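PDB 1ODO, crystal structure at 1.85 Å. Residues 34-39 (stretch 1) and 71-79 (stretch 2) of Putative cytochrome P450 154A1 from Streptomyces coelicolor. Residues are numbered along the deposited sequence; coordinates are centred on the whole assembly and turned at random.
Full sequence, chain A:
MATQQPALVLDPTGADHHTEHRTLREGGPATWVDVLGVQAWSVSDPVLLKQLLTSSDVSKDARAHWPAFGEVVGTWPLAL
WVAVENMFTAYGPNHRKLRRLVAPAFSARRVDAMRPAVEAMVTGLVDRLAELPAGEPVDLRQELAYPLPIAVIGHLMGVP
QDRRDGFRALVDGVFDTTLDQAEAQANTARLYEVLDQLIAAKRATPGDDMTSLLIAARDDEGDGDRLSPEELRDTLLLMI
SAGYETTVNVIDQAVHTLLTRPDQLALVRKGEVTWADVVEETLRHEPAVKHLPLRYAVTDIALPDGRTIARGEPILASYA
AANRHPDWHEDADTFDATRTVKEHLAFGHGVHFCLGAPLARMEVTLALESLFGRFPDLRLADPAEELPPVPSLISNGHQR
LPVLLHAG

Stretch 1 (34-39) DVLGVQ
Stretch 2 71-79: EVVGTWPLA

Stretch 1 is a tight β-hairpin. Asp34 and Val35 end one strand, Val38 and Gln39 begin the next, and a type I' turn from Val35 to Val38 reverses the chain. The strands are closed by paired backbone hydrogen bonds, Val35 N to Val38 O at 2.7 Å and Val38 N to Val35 O at 3.1 Å. Leu36 (phi/psi 52/43) and Gly37 (99/-13) occupy the turn corners; at the angles of Gly37 a CB would be jammed against the carbonyl O of Leu36, so glycine suits the position. Asp34 (chi1 t) braces the hairpin, its OD2 accepting Gly37 N at 2.9 Å and its OD1 accepting Gln39 NE2 at 2.8 Å.

Glu71 and Val72 are helical, in a helix that begins earlier in the chain; Val72 O accepts both Thr75 N (3.1 Å) and Trp76 N (2.9 Å). From Trp76 (-78/125) a type I turn runs through Pro77 (-62/-21) and Leu78 (-99/17) to Ala79, closed by Ala79 N to Trp76 O at 3.1 Å.

Trp76 and Leu36 each have 71 Å² covered by the other stretch, and Val38 has 64 Å², within a total buried surface of 314 Å². The CA-to-CB bond of Trp76 points sideways, but chi1 of -162° (t) and chi2 of 39° bring the indole to the hairpin. There NE1 donates a hydrogen bond to Val35 O (2.8 Å, N-H...O angle 150°), so this carbonyl serves both the hairpin and the indole. Leu36 O also lies at the ring edge, 3.1 Å from Trp76 CD1.

The CA-to-CB bond of Val38 (chi1 167°, t) points toward stretch 2, and its side chain covers one face of the indole. Its CG2 sits 3.3 Å from the centroid of the five-membered ring of Trp76, only 6° off the normal, a CH-π contact in which a methyl group meets the π cloud almost head-on. The same CG2 reaches CG1 of Val72 (chi1 175°, t) at 3.9 Å, linking the hairpin to the helical segment.

The CA-to-CB bond of Leu36 (chi1 -80°, m; chi2 70°, p) points toward stretch 2, and the side chain packs against the second turn. Its CB lies 4.1 Å from Trp76 CD1, while its CD2 packs 4.0 Å from Pro77 CB and 3.9 Å from CG of Leu78 (chi1 -58°, m; chi2 -173°, t). Val35 (chi1 t) extends this apolar surface, with CG1 3.8 Å from Leu78 CD1 and 4.1 Å from Trp76 CZ2. The indole N-H thus finds its acceptor amid aliphatic packing.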

# COMPACT_ATOMS: atom_id res chain seq x y z
N ASP A 34 -2.83 9.68 -18.43
CA ASP A 34 -3.32 10.83 -17.70
C ASP A 34 -3.79 10.34 -16.34
O ASP A 34 -4.63 9.44 -16.25
CB ASP A 34 -4.49 11.49 -18.44
CG ASP A 34 -5.08 12.65 -17.66
OD1 ASP A 34 -4.90 13.81 -18.08
OD2 ASP A 34 -5.73 12.39 -16.62
N VAL A 35 -3.24 10.92 -15.28
CA VAL A 35 -3.61 10.55 -13.91
C VAL A 35 -4.24 11.78 -13.27
O VAL A 35 -3.54 12.65 -12.77
CB VAL A 35 -2.37 10.12 -13.10
CG1 VAL A 35 -2.78 9.69 -11.69
CG2 VAL A 35 -1.65 8.98 -13.81
N LEU A 36 -5.57 11.84 -13.33
CA LEU A 36 -6.31 12.96 -12.77
C LEU A 36 -5.82 14.33 -13.26
O LEU A 36 -5.69 15.27 -12.48
CB LEU A 36 -6.29 12.90 -11.23
CG LEU A 36 -7.30 11.91 -10.62
CD1 LEU A 36 -6.88 10.47 -10.91
CD2 LEU A 36 -7.38 12.14 -9.11
N GLY A 37 -5.53 14.43 -14.55
CA GLY A 37 -5.07 15.69 -15.10
C GLY A 37 -3.57 15.84 -15.30
O GLY A 37 -3.13 16.79 -15.95
N VAL A 38 -2.78 14.94 -14.73
CA VAL A 38 -1.33 15.01 -14.87
C VAL A 38 -0.90 13.89 -15.81
O VAL A 38 -1.24 12.73 -15.59
CB VAL A 38 -0.61 14.84 -13.51
CG1 VAL A 38 0.88 14.59 -13.74
CG2 VAL A 38 -0.81 16.09 -12.66
N GLN A 39 -0.16 14.24 -16.87
CA GLN A 39 0.30 13.24 -17.82
C GLN A 39 1.65 12.69 -17.40
O GLN A 39 2.55 13.44 -17.01
CB GLN A 39 0.39 13.83 -19.23
CG GLN A 39 -0.95 14.26 -19.82
CD GLN A 39 -1.48 15.54 -19.21
OE1 GLN A 39 -0.85 16.59 -19.31
NE2 GLN A 39 -2.64 15.46 -18.56
N GLU A 71 3.18 24.55 -10.44
CA GLU A 71 1.87 24.76 -11.06
C GLU A 71 0.87 23.69 -10.65
O GLU A 71 -0.29 23.98 -10.36
CB GLU A 71 2.01 24.76 -12.58
CG GLU A 71 3.23 25.51 -13.08
CD GLU A 71 3.56 25.21 -14.54
OE1 GLU A 71 4.72 25.43 -14.94
OE2 GLU A 71 2.64 24.76 -15.28
N VAL A 72 1.33 22.44 -10.64
CA VAL A 72 0.50 21.30 -10.29
C VAL A 72 0.01 21.20 -8.84
O VAL A 72 -1.12 20.81 -8.59
CB VAL A 72 1.24 19.98 -10.64
CG1 VAL A 72 0.45 18.78 -10.16
CG2 VAL A 72 1.47 19.90 -12.14
N VAL A 73 0.87 21.58 -7.89
CA VAL A 73 0.51 21.51 -6.48
C VAL A 73 -0.80 22.18 -6.06
O VAL A 73 -1.42 21.76 -5.08
CB VAL A 73 1.66 22.06 -5.60
CG1 VAL A 73 1.76 23.58 -5.74
CG2 VAL A 73 1.44 21.65 -4.17
N GLY A 74 -1.22 23.22 -6.78
CA GLY A 74 -2.45 23.89 -6.42
C GLY A 74 -3.71 23.40 -7.12
O GLY A 74 -4.82 23.72 -6.69
N THR A 75 -3.55 22.61 -8.17
CA THR A 75 -4.72 22.10 -8.90
C THR A 75 -4.91 20.59 -8.92
O THR A 75 -6.02 20.11 -9.10
CB THR A 75 -4.69 22.58 -10.36
OG1 THR A 75 -3.52 22.07 -11.00
CG2 THR A 75 -4.70 24.10 -10.43
N TRP A 76 -3.83 19.83 -8.74
CA TRP A 76 -3.92 18.38 -8.76
C TRP A 76 -4.47 17.78 -7.47
O TRP A 76 -3.96 18.03 -6.38
CB TRP A 76 -2.54 17.79 -9.05
CG TRP A 76 -2.55 16.36 -9.52
CD1 TRP A 76 -3.45 15.78 -10.36
CD2 TRP A 76 -1.53 15.38 -9.28
NE1 TRP A 76 -3.04 14.50 -10.68
CE2 TRP A 76 -1.86 14.24 -10.03
CE3 TRP A 76 -0.35 15.37 -8.52
CZ2 TRP A 76 -1.07 13.08 -10.04
CZ3 TRP A 76 0.44 14.22 -8.53
CH2 TRP A 76 0.08 13.10 -9.29
N PRO A 77 -5.54 16.97 -7.59
CA PRO A 77 -6.15 16.34 -6.41
C PRO A 77 -5.20 15.39 -5.68
O PRO A 77 -5.41 15.09 -4.51
CB PRO A 77 -7.36 15.60 -7.01
CG PRO A 77 -7.73 16.47 -8.18
CD PRO A 77 -6.38 16.78 -8.78
N LEU A 78 -4.17 14.91 -6.37
CA LEU A 78 -3.21 13.99 -5.76
C LEU A 78 -1.93 14.68 -5.29
O LEU A 78 -0.93 14.02 -5.02
CB LEU A 78 -2.83 12.88 -6.75
CG LEU A 78 -3.97 12.02 -7.30
CD1 LEU A 78 -3.38 10.87 -8.12
CD2 LEU A 78 -4.80 11.47 -6.16
N ALA A 79 -1.99 16.01 -5.16
CA ALA A 79 -0.84 16.79 -4.72
C ALA A 79 -0.12 16.28 -3.47
O ALA A 79 1.11 16.31 -3.40
CB ALA A 79 -1.25 18.25 -4.52